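Local atomic coordinates of uncharacterized protein Sortase B (Clostridium perfringens, PDB entry 5YFK), a protein that is a class B sortase, a cysteine transpeptidase that, as in its relatives, probably joins sorted surface proteins to the bacterial cell wall. Residues S199-L204 against V221-D226; N52-F57 against F84-S89; F95-N100 against V109-N114; G63-F68 against R116-F121. The protein carries 1 engineered substitution. All blocks are in the same frame, centred on the assembly; numbering follows the deposited sequence.

Contact 1: S199-L204 against V221-D226; sequences SNDRIL and VAKEID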
# COMPACT_ATOMS: atom_id res chain seq x y z
N SER A 199 -9.47 -0.48 18.47
CA SER A 199 -8.30 0.34 18.67
C SER A 199 -7.03 -0.46 18.93
O SER A 199 -5.92 0.08 18.88
CB SER A 199 -8.56 1.30 19.83
OG SER A 199 -8.38 0.61 21.06
N ASN A 200 -7.13 -1.78 19.08
CA ASN A 200 -5.92 -2.59 19.13
C ASN A 200 -5.36 -2.91 17.75
O ASN A 200 -4.26 -3.44 17.64
CB ASN A 200 -6.16 -3.91 19.85
CG ASN A 200 -6.54 -3.71 21.30
OD1 ASN A 200 -5.90 -2.94 22.02
ND2 ASN A 200 -7.65 -4.31 21.69
N ASP A 201 -6.11 -2.59 16.71
CA ASP A 201 -5.74 -3.01 15.37
C ASP A 201 -4.59 -2.19 14.79
O ASP A 201 -4.30 -1.06 15.23
CB ASP A 201 -6.94 -2.94 14.42
CG ASP A 201 -7.94 -4.06 14.65
OD1 ASP A 201 -7.50 -5.21 14.87
OD2 ASP A 201 -9.16 -3.81 14.47
N ARG A 202 -3.90 -2.79 13.82
CA ARG A 202 -2.94 -2.06 13.02
C ARG A 202 -3.46 -2.00 11.60
O ARG A 202 -3.93 -3.01 11.07
CB ARG A 202 -1.58 -2.77 13.03
CG ARG A 202 -0.51 -1.90 12.38
CD ARG A 202 0.88 -2.50 12.45
NE ARG A 202 1.86 -1.43 12.33
CZ ARG A 202 3.18 -1.60 12.31
NH1 ARG A 202 3.99 -0.55 12.39
NH2 ARG A 202 3.69 -2.82 12.16
N ILE A 203 -3.43 -0.83 10.99
CA ILE A 203 -4.00 -0.70 9.67
C ILE A 203 -2.98 -0.34 8.60
O ILE A 203 -1.92 0.22 8.90
CB ILE A 203 -5.19 0.28 9.64
CG1 ILE A 203 -4.79 1.67 10.14
CG2 ILE A 203 -6.36 -0.32 10.44
CD1 ILE A 203 -5.79 2.77 9.77
N LEU A 204 -3.41 -0.56 7.37
CA LEU A 204 -2.65 -0.28 6.17
C LEU A 204 -3.54 0.54 5.24
O LEU A 204 -4.71 0.18 5.00
CB LEU A 204 -2.30 -1.59 5.47
CG LEU A 204 -1.51 -1.50 4.15
CD1 LEU A 204 -0.16 -0.83 4.22
CD2 LEU A 204 -1.36 -2.88 3.58
N VAL A 221 -8.33 0.95 2.85
CA VAL A 221 -7.82 0.74 4.21
C VAL A 221 -8.13 -0.68 4.66
O VAL A 221 -9.23 -1.21 4.44
CB VAL A 221 -8.42 1.75 5.22
CG1 VAL A 221 -7.57 1.84 6.47
CG2 VAL A 221 -8.53 3.15 4.59
N ALA A 222 -7.13 -1.31 5.28
CA ALA A 222 -7.18 -2.72 5.64
C ALA A 222 -6.58 -2.89 7.04
O ALA A 222 -5.76 -2.06 7.48
CB ALA A 222 -6.38 -3.54 4.64
N LYS A 223 -7.12 -3.85 7.79
CA LYS A 223 -6.60 -4.18 9.12
C LYS A 223 -5.86 -5.49 9.18
O LYS A 223 -6.24 -6.48 8.55
CB LYS A 223 -7.71 -4.21 10.17
CG LYS A 223 -8.77 -5.24 9.92
CD LYS A 223 -9.61 -5.44 11.17
CE LYS A 223 -9.06 -6.51 12.09
NZ LYS A 223 -9.83 -6.58 13.37
N GLU A 224 -4.85 -5.53 10.05
CA GLU A 224 -4.02 -6.71 10.15
C GLU A 224 -4.81 -7.82 10.80
O GLU A 224 -5.49 -7.60 11.80
CB GLU A 224 -2.75 -6.46 10.93
CG GLU A 224 -1.79 -7.61 10.79
CD GLU A 224 -0.42 -7.31 11.34
OE1 GLU A 224 -0.17 -6.18 11.82
OE2 GLU A 224 0.42 -8.23 11.23
N ILE A 225 -4.74 -9.00 10.19
CA ILE A 225 -5.39 -10.17 10.71
C ILE A 225 -4.41 -11.32 10.89
O ILE A 225 -3.32 -11.31 10.30
CB ILE A 225 -6.52 -10.64 9.80
CG1 ILE A 225 -5.97 -11.09 8.44
CG2 ILE A 225 -7.55 -9.53 9.64
CD1 ILE A 225 -7.01 -11.76 7.57
N ASP A 226 -4.87 -12.32 11.65
CA ASP A 226 -4.05 -13.45 12.12
C ASP A 226 -3.09 -13.11 13.24
O ASP A 226 -2.77 -13.97 14.06
CB ASP A 226 -3.30 -14.09 10.97
CG ASP A 226 -4.17 -15.01 10.16
OD1 ASP A 226 -5.09 -15.60 10.77
OD2 ASP A 226 -4.05 -15.00 8.92
O HOH W 1 -5.19 -5.38 13.44
O HOH W 2 2.32 -5.35 11.62
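Asp-201 holds CG anti to its carbonyl carbon (chi1 -74°), while Lys-223 starts from the crowded position between N and C (chi1 62°) and bends at chi3 (-90°); together these turns bring the ammonium up to the carboxylate. Lys-223 NZ lies 3.1 Å from both OD1 and OD2 of Asp-201, a forked salt bridge whose two hydrogen bonds are weak. Lys-223 NZ is gripped more firmly by the carbonyl of Ile-195, and Asp-201 OD2 also accepts from the backbone N of Asn-198, so the ion pair ties the loop ahead of strand 203-210 to the neighbouring strand. A water binds Asp-201 OD1, Arg-202 N and Glu-224 O at once. Arg-202 and Glu-224 both leave with CG anti to the backbone N and run side by side in the same direction. Their charged ends do not meet: a second water, in the guanidinium plane, joins Arg-202 NH2 (2.9 Å) to Glu-224 OE1 (2.6 Å), and Arg-202 NH1 turns to the carbonyls of Leu-102 and Asp-105. Between the backbones, Glu-224 N reaches Arg-202 O at 2.9 Å, nearly along the C=O axis. Leu-204 and Ala-222 form a hydrogen-bonded pair, N to O in both directions; Ile-203 and Lys-223 form the non-hydrogen-bonded pair beside it. The side chains of Ile-203 and Val-221 cross obliquely, CD1 to CG1 at 3.9 Å, with Tyr-177 of helix 174-186 covering the isoleucine. This is the open end of the antiparallel beta hairpin formed by strands 203-210 and 216-225 in the sortase beta-barrel.

Contact 2: N52-F57 against F84-S89; sequences NPDYRF and FNKEKS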
# COMPACT_ATOMS: atom_id res chain seq x y z
N ASN A 52 18.50 -0.98 -3.57
CA ASN A 52 18.05 0.32 -3.10
C ASN A 52 17.83 0.29 -1.60
O ASN A 52 16.86 -0.28 -1.13
CB ASN A 52 16.77 0.72 -3.81
CG ASN A 52 16.31 2.13 -3.47
OD1 ASN A 52 16.74 2.74 -2.49
ND2 ASN A 52 15.39 2.64 -4.28
N PRO A 53 18.69 0.97 -0.85
CA PRO A 53 18.60 0.92 0.60
C PRO A 53 17.28 1.48 1.15
O PRO A 53 16.97 1.32 2.34
CB PRO A 53 19.78 1.79 1.05
CG PRO A 53 20.69 1.89 -0.14
CD PRO A 53 19.78 1.84 -1.33
N ASP A 54 16.52 2.16 0.30
CA ASP A 54 15.23 2.73 0.70
C ASP A 54 14.13 1.65 0.75
O ASP A 54 13.01 1.91 1.22
CB ASP A 54 14.83 3.83 -0.29
CG ASP A 54 15.73 5.05 -0.22
OD1 ASP A 54 16.39 5.25 0.83
OD2 ASP A 54 15.56 5.93 -1.08
N TYR A 55 14.46 0.46 0.28
CA TYR A 55 13.53 -0.67 0.34
C TYR A 55 13.05 -0.94 1.77
O TYR A 55 13.85 -0.94 2.71
CB TYR A 55 14.21 -1.93 -0.20
CG TYR A 55 13.35 -3.16 -0.06
CD1 TYR A 55 12.29 -3.38 -0.93
CD2 TYR A 55 13.53 -4.05 0.98
CE1 TYR A 55 11.48 -4.49 -0.79
CE2 TYR A 55 12.78 -5.20 1.09
CZ TYR A 55 11.73 -5.40 0.21
OH TYR A 55 10.91 -6.49 0.36
N ARG A 56 11.75 -1.21 1.93
CA ARG A 56 11.22 -1.52 3.25
C ARG A 56 10.45 -2.83 3.32
O ARG A 56 10.55 -3.56 4.31
CB ARG A 56 10.32 -0.38 3.75
CG ARG A 56 11.02 0.98 3.84
CD ARG A 56 11.97 1.02 5.03
NE ARG A 56 12.69 2.29 5.12
CZ ARG A 56 13.92 2.50 4.64
NH1 ARG A 56 14.57 1.52 4.04
NH2 ARG A 56 14.47 3.69 4.74
N PHE A 57 9.61 -3.10 2.32
CA PHE A 57 8.82 -4.32 2.32
C PHE A 57 8.25 -4.60 0.93
O PHE A 57 8.31 -3.76 0.03
CB PHE A 57 7.68 -4.24 3.37
CG PHE A 57 6.78 -3.04 3.23
CD1 PHE A 57 5.60 -3.13 2.50
CD2 PHE A 57 7.00 -1.90 3.98
CE1 PHE A 57 4.76 -2.03 2.38
CE2 PHE A 57 6.11 -0.83 3.94
CZ PHE A 57 4.96 -0.91 3.16
N PHE A 84 12.74 2.17 -8.99
CA PHE A 84 13.38 1.45 -7.90
C PHE A 84 14.90 1.63 -7.90
O PHE A 84 15.54 1.47 -6.85
CB PHE A 84 13.07 -0.03 -7.96
CG PHE A 84 13.45 -0.77 -6.72
CD1 PHE A 84 12.73 -0.60 -5.54
CD2 PHE A 84 14.53 -1.62 -6.71
CE1 PHE A 84 13.08 -1.28 -4.40
CE2 PHE A 84 14.89 -2.30 -5.56
CZ PHE A 84 14.16 -2.14 -4.40
N ASN A 85 15.47 1.81 -9.09
CA ASN A 85 16.89 2.12 -9.26
C ASN A 85 17.21 3.60 -9.06
O ASN A 85 18.34 4.03 -9.30
CB ASN A 85 17.36 1.72 -10.67
CG ASN A 85 17.25 0.23 -10.92
OD1 ASN A 85 16.58 -0.20 -11.86
ND2 ASN A 85 17.89 -0.56 -10.07
N LYS A 86 16.18 4.39 -8.75
CA LYS A 86 16.32 5.83 -8.53
C LYS A 86 16.55 6.60 -9.82
O LYS A 86 16.89 7.78 -9.80
CB LYS A 86 17.45 6.12 -7.54
CG LYS A 86 17.25 5.46 -6.18
CD LYS A 86 17.94 6.23 -5.06
CE LYS A 86 18.25 5.30 -3.90
NZ LYS A 86 19.07 5.97 -2.86
N GLU A 87 16.26 5.97 -10.95
CA GLU A 87 16.29 6.64 -12.23
C GLU A 87 15.01 7.45 -12.40
O GLU A 87 13.96 7.08 -11.87
CB GLU A 87 16.45 5.62 -13.35
CG GLU A 87 17.74 4.80 -13.24
CD GLU A 87 17.66 3.42 -13.89
OE1 GLU A 87 16.56 3.03 -14.36
OE2 GLU A 87 18.68 2.70 -13.87
N LYS A 88 15.13 8.60 -13.05
CA LYS A 88 13.98 9.34 -13.56
C LYS A 88 12.95 8.39 -14.15
O LYS A 88 13.28 7.53 -14.97
CB LYS A 88 14.41 10.33 -14.65
CG LYS A 88 15.38 11.41 -14.19
CD LYS A 88 14.71 12.43 -13.29
CE LYS A 88 13.54 13.12 -13.98
NZ LYS A 88 13.95 13.80 -15.24
N SER A 89 11.69 8.58 -13.79
CA SER A 89 10.66 7.65 -14.21
C SER A 89 9.32 8.33 -14.12
O SER A 89 9.03 9.05 -13.16
CB SER A 89 10.67 6.40 -13.33
OG SER A 89 9.48 5.64 -13.51
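Asn-52 carries the contact through three of its side-chain atoms. Its CB sits over one face of the Phe-84 ring, offset toward the rim, 4.1 Å from the centroid in a CH-pi contact. Asn-52 ND2 donates to Phe-84 O at 2.8 Å, from above the carbonyl plane and with a bend at the hydrogen (144°), so the same phenylalanine is held by ring and by backbone. Asn-52 OD1 turns back to accept from Asp-54 N (2.9 Å), closing an Asx turn, and OD1 also touches Lys-86 CE at 3.3 Å. At the edge of the Phe-84 ring, near its plane, comes Tyr-55 CD1, 4.1 Å from CE1. Lys-86 reaches across the surface with its chain extended beyond CG, crossing Asp-54 at about a right angle; the salt bridge from Lys-86 NZ to Asp-54 OD2 is long, 3.9 Å.

One shell out, the Tyr-79 hydroxyl bonds to both Asn-52 ND2 and Asp-54 OD2, fixing the amide and the carboxylate together. Asn-52 and Phe-84 each hold CG anti to the backbone N, which directs the amide to the Phe-84 carbonyl and the ring inward to Leu-48 and Ile-51 of helix 35-51 and Val-71 of strand 67-72. The Tyr-55 hydroxyl bonds to Glu-45 of that same helix. Tyr-55 N donates to Asn-52 O, so an Asx turn and a type I beta turn overlap where helix 35-51 gives way to strand 55-61, the junction of the N-terminal helical region with the sortase barrel.

Contact 3: F95-N100 against V109-N114; sequences FVDSEN and VVYGHN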
# COMPACT_ATOMS: atom_id res chain seq x y z
N PHE A 95 5.60 3.68 -2.69
CA PHE A 95 6.34 4.18 -1.53
C PHE A 95 5.50 4.40 -0.30
O PHE A 95 4.33 4.79 -0.36
CB PHE A 95 7.15 5.44 -1.88
CG PHE A 95 6.32 6.61 -2.31
CD1 PHE A 95 5.99 6.79 -3.63
CD2 PHE A 95 5.90 7.56 -1.39
CE1 PHE A 95 5.16 7.83 -4.02
CE2 PHE A 95 5.15 8.65 -1.79
CZ PHE A 95 4.86 8.83 -3.12
N VAL A 96 6.13 4.13 0.83
CA VAL A 96 5.54 4.37 2.14
C VAL A 96 5.82 5.82 2.57
O VAL A 96 6.86 6.42 2.22
CB VAL A 96 6.02 3.36 3.21
CG1 VAL A 96 7.53 3.29 3.28
CG2 VAL A 96 5.41 3.67 4.58
N ASP A 97 4.84 6.40 3.23
CA ASP A 97 4.93 7.77 3.70
C ASP A 97 6.26 8.03 4.37
O ASP A 97 6.70 7.26 5.23
CB ASP A 97 3.82 8.04 4.71
CG ASP A 97 3.59 9.52 4.96
OD1 ASP A 97 2.65 10.10 4.39
OD2 ASP A 97 4.44 10.13 5.63
N SER A 98 6.90 9.15 4.00
CA SER A 98 8.25 9.46 4.53
C SER A 98 8.25 9.68 6.05
O SER A 98 9.26 9.43 6.69
CB SER A 98 8.80 10.71 3.84
OG SER A 98 7.93 11.82 4.07
N GLU A 99 7.08 9.97 6.61
CA GLU A 99 6.93 10.22 8.06
C GLU A 99 6.59 8.93 8.84
O GLU A 99 6.68 8.91 10.06
CB GLU A 99 5.86 11.28 8.31
CG GLU A 99 6.07 12.59 7.57
CD GLU A 99 7.51 13.10 7.66
OE1 GLU A 99 8.19 13.19 6.60
OE2 GLU A 99 7.97 13.33 8.79
N ASN A 100 6.28 7.84 8.13
CA ASN A 100 5.98 6.59 8.80
C ASN A 100 7.15 6.06 9.60
O ASN A 100 8.26 5.90 9.07
CB ASN A 100 5.53 5.52 7.80
CG ASN A 100 4.03 5.26 7.83
OD1 ASN A 100 3.47 4.91 6.80
ND2 ASN A 100 3.43 5.27 9.00
N VAL A 109 1.10 3.92 5.66
CA VAL A 109 0.47 4.60 4.54
C VAL A 109 1.33 4.49 3.32
O VAL A 109 2.51 4.86 3.34
CB VAL A 109 0.22 6.09 4.87
CG1 VAL A 109 -0.30 6.83 3.65
CG2 VAL A 109 -0.75 6.20 6.02
N VAL A 110 0.74 3.97 2.25
CA VAL A 110 1.49 3.65 1.06
C VAL A 110 0.83 4.31 -0.16
O VAL A 110 -0.40 4.25 -0.31
CB VAL A 110 1.57 2.11 0.86
CG1 VAL A 110 2.33 1.73 -0.39
CG2 VAL A 110 2.19 1.45 2.09
N TYR A 111 1.67 4.85 -1.04
CA TYR A 111 1.25 5.60 -2.23
C TYR A 111 1.75 4.93 -3.48
O TYR A 111 2.85 4.32 -3.52
CB TYR A 111 1.81 7.02 -2.21
CG TYR A 111 1.48 7.84 -1.00
CD1 TYR A 111 2.25 7.76 0.15
CD2 TYR A 111 0.38 8.69 -1.00
CE1 TYR A 111 1.95 8.54 1.25
CE2 TYR A 111 -0.03 9.33 0.16
CZ TYR A 111 0.80 9.30 1.25
OH TYR A 111 0.49 10.02 2.35
N GLY A 112 1.01 5.13 -4.56
CA GLY A 112 1.51 4.84 -5.90
C GLY A 112 0.67 5.50 -6.96
O GLY A 112 -0.47 5.86 -6.72
N HIS A 113 1.26 5.66 -8.14
CA HIS A 113 0.61 6.28 -9.28
C HIS A 113 -0.55 5.42 -9.80
O HIS A 113 -0.51 4.18 -9.73
CB HIS A 113 1.61 6.47 -10.43
CG HIS A 113 2.44 7.71 -10.32
ND1 HIS A 113 1.88 8.97 -10.27
CD2 HIS A 113 3.78 7.90 -10.45
CE1 HIS A 113 2.84 9.88 -10.35
NE2 HIS A 113 4.00 9.25 -10.38
N ASN A 114 -1.52 6.09 -10.43
CA ASN A 114 -2.48 5.46 -11.31
C ASN A 114 -2.44 6.18 -12.64
O ASN A 114 -3.01 7.26 -12.77
CB ASN A 114 -3.88 5.54 -10.71
CG ASN A 114 -4.98 5.22 -11.71
OD1 ASN A 114 -4.74 4.58 -12.74
ND2 ASN A 114 -6.21 5.55 -11.34
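Phe-95 lays one face of its ring under Tyr-111 CB, which stands 3.9 Å from the centroid in a CH-pi contact. The two rings lie nearly parallel, 25° between planes, but are slid so far apart that they barely overlap, and the closest touch is Phe-95 CE2 to Tyr-111 CD1 at 3.6 Å. Phe-95 takes the crowded position between N and C (chi1 62°), which swings its ring toward the neighbouring strand; Tyr-111 has CG anti to its carbonyl carbon and runs alongside Asp-97. At its tip, Tyr-111 OH donates to the anti lone pair of Asp-97 OD1, 3.0 Å away at the ring edge, while OD2 takes Glu-99 N in an Asx turn. Both carboxylate oxygens are thus engaged, with a further weak bond from Asn-76 to OD1. Beneath, Phe-95 and Tyr-111 form a hydrogen-bonded pair, the shorter bond from Tyr-111 N to Phe-95 O (2.7 Å). Where the strands part, Asn-100 OD1 substitutes for a strand carbonyl, accepting Val-109 N at 2.8 Å almost straight (176°); its ND2 binds Asp-105 OD2 and Asn-107 O. On the other face Val-96 meets Val-110. The beta hairpin of strands 94-96 and 107-111 leads straight into His-113, the predicted proton donor/acceptor of the sortase active site.

Contact 4: G63-F68 against R116-F121; sequences GTNIDF and RNDTMF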
# COMPACT_ATOMS: atom_id res chain seq x y z
N GLY A 63 -5.86 -10.60 -6.29
CA GLY A 63 -6.74 -10.42 -7.44
C GLY A 63 -6.37 -9.30 -8.39
O GLY A 63 -7.19 -8.87 -9.19
N THR A 64 -5.18 -8.73 -8.19
CA THR A 64 -4.70 -7.60 -8.99
C THR A 64 -3.27 -7.87 -9.46
O THR A 64 -2.67 -8.90 -9.11
CB THR A 64 -4.62 -6.30 -8.16
OG1 THR A 64 -3.52 -6.42 -7.25
CG2 THR A 64 -5.91 -6.06 -7.41
N ASN A 65 -2.78 -6.97 -10.28
CA ASN A 65 -1.36 -6.94 -10.67
C ASN A 65 -0.50 -6.08 -9.77
O ASN A 65 0.63 -5.75 -10.14
CB ASN A 65 -1.20 -6.49 -12.11
CG ASN A 65 -1.61 -5.04 -12.33
OD1 ASN A 65 -2.27 -4.44 -11.51
ND2 ASN A 65 -1.16 -4.48 -13.44
N ILE A 66 -0.98 -5.82 -8.57
CA ILE A 66 -0.20 -5.08 -7.59
C ILE A 66 0.70 -6.06 -6.82
O ILE A 66 0.26 -6.87 -6.01
CB ILE A 66 -1.08 -4.26 -6.64
CG1 ILE A 66 -1.93 -3.27 -7.43
CG2 ILE A 66 -0.21 -3.48 -5.65
CD1 ILE A 66 -3.06 -2.71 -6.61
N ASP A 67 1.98 -5.99 -7.14
CA ASP A 67 2.97 -7.00 -6.78
C ASP A 67 4.35 -6.36 -6.90
O ASP A 67 5.01 -6.43 -7.96
CB ASP A 67 2.86 -8.20 -7.72
CG ASP A 67 3.62 -9.41 -7.24
OD1 ASP A 67 4.29 -9.35 -6.18
OD2 ASP A 67 3.53 -10.45 -7.93
N PHE A 68 4.72 -5.61 -5.86
CA PHE A 68 5.82 -4.67 -5.97
C PHE A 68 6.69 -4.64 -4.72
O PHE A 68 6.18 -4.71 -3.59
CB PHE A 68 5.27 -3.26 -6.20
CG PHE A 68 4.49 -3.10 -7.48
CD1 PHE A 68 5.14 -3.13 -8.69
CD2 PHE A 68 3.14 -2.84 -7.45
CE1 PHE A 68 4.44 -2.97 -9.87
CE2 PHE A 68 2.43 -2.69 -8.62
CZ PHE A 68 3.09 -2.74 -9.83
N ARG A 116 -3.23 5.17 -15.67
CA ARG A 116 -4.32 4.90 -16.63
C ARG A 116 -3.88 3.90 -17.68
O ARG A 116 -4.62 3.61 -18.62
CB ARG A 116 -4.80 6.20 -17.30
CG ARG A 116 -5.54 7.14 -16.36
CD ARG A 116 -6.83 7.66 -16.98
NE ARG A 116 -7.99 6.84 -16.61
CZ ARG A 116 -9.26 7.19 -16.84
NH1 ARG A 116 -9.54 8.34 -17.44
NH2 ARG A 116 -10.25 6.38 -16.47
N ASN A 117 -2.74 3.26 -17.45
CA ASN A 117 -2.29 2.18 -18.30
C ASN A 117 -2.15 0.88 -17.52
O ASN A 117 -1.32 0.03 -17.85
CB ASN A 117 -0.94 2.54 -18.90
CG ASN A 117 0.18 2.40 -17.90
OD1 ASN A 117 0.12 2.97 -16.82
ND2 ASN A 117 1.08 1.46 -18.16
N ASP A 118 -2.93 0.74 -16.46
CA ASP A 118 -3.00 -0.55 -15.77
C ASP A 118 -1.67 -0.96 -15.12
O ASP A 118 -1.24 -2.10 -15.22
CB ASP A 118 -3.43 -1.62 -16.77
CG ASP A 118 -4.19 -2.74 -16.12
OD1 ASP A 118 -4.53 -2.60 -14.93
OD2 ASP A 118 -4.39 -3.78 -16.78
N THR A 119 -0.98 -0.00 -14.50
CA THR A 119 0.26 -0.30 -13.79
C THR A 119 0.32 0.42 -12.44
O THR A 119 -0.45 1.31 -12.20
CB THR A 119 1.50 0.12 -14.60
OG1 THR A 119 1.47 1.54 -14.84
CG2 THR A 119 1.56 -0.63 -15.92
N MET A 120 1.28 0.02 -11.61
CA MET A 120 1.49 0.60 -10.27
C MET A 120 0.22 0.38 -9.45
O MET A 120 -0.20 -0.78 -9.30
CB MET A 120 1.90 2.05 -10.33
CG MET A 120 3.13 2.27 -11.23
SD MET A 120 4.49 1.07 -11.08
CE MET A 120 5.27 1.56 -9.55
N PHE A 121 -0.38 1.45 -8.95
CA PHE A 121 -1.63 1.32 -8.12
C PHE A 121 -2.92 1.59 -8.92
O PHE A 121 -4.02 1.68 -8.33
CB PHE A 121 -1.56 2.26 -6.90
CG PHE A 121 -1.05 1.63 -5.61
CD1 PHE A 121 -0.34 0.44 -5.61
CD2 PHE A 121 -1.01 2.41 -4.44
CE1 PHE A 121 0.18 -0.09 -4.42
CE2 PHE A 121 -0.52 1.88 -3.26
CZ PHE A 121 0.09 0.63 -3.25
O HOH W 3 -2.24 -1.62 -10.98
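CB of Asn-65 points toward segment 116-121, and chi1 of 66° sets CG between the backbone N and the carbonyl carbon, the crowded position, carrying the amide to the loop. At the tip Asn-65 ND2 donates to Asp-118 O at 3.0 Å; the acceptor lies in the amide plane, but the donor stands above the carbonyl plane. Asn-65 OD1 accepts a hydrogen bond from a water at 2.9 Å, which donates a second to Met-120 O at 2.8 Å, so both ends of one amide hold successive parts of the loop. Beneath it the contact turns apolar. Ile-66 CG1 packs on the Met-120 carbonyl, while Ile-66 CG2, anti to the backbone N, reaches Phe-121 CE1 at 3.6 Å, the two side chains crossing at about a right angle. Phe-68 CE2 approaches Met-120 O at 3.3 Å, and Met-120 SD lies obliquely to the Phe-68 ring, 4.7 Å from its centroid, a Met-aromatic contact. Ile-94 touches Phe-68, Met-120 and Phe-121. A single direct hydrogen bond and one water thus link the amide of Asn-65 to the loop, and dispersion between sulfur, aliphatic and aromatic groups holds the loop following the predicted catalytic His-113.

How the contacts relate
All four contacts reach one mixed sheet, the beta-barrel of the sortase fold. Contacts 2 and 4 alternate their segments along the chain; contact 3 falls between the two halves of contact 4, and contact 1 comes last. Contact 3 is central, 13 to 17 Å from the other centres, and touches all of them: Val-110 CG2 meets Leu-204 CD1 of contact 1 and Phe-57 CZ of contact 2, while His-113 O probably accepts a hydrogen bond from Phe-121 N of contact 4. Contacts 1 and 2, with centres 26 Å apart, lie on opposite sides of the chain's centre. Packing from both sides of the chain's centre thus converges on the hairpin that leads to the predicted catalytic histidine.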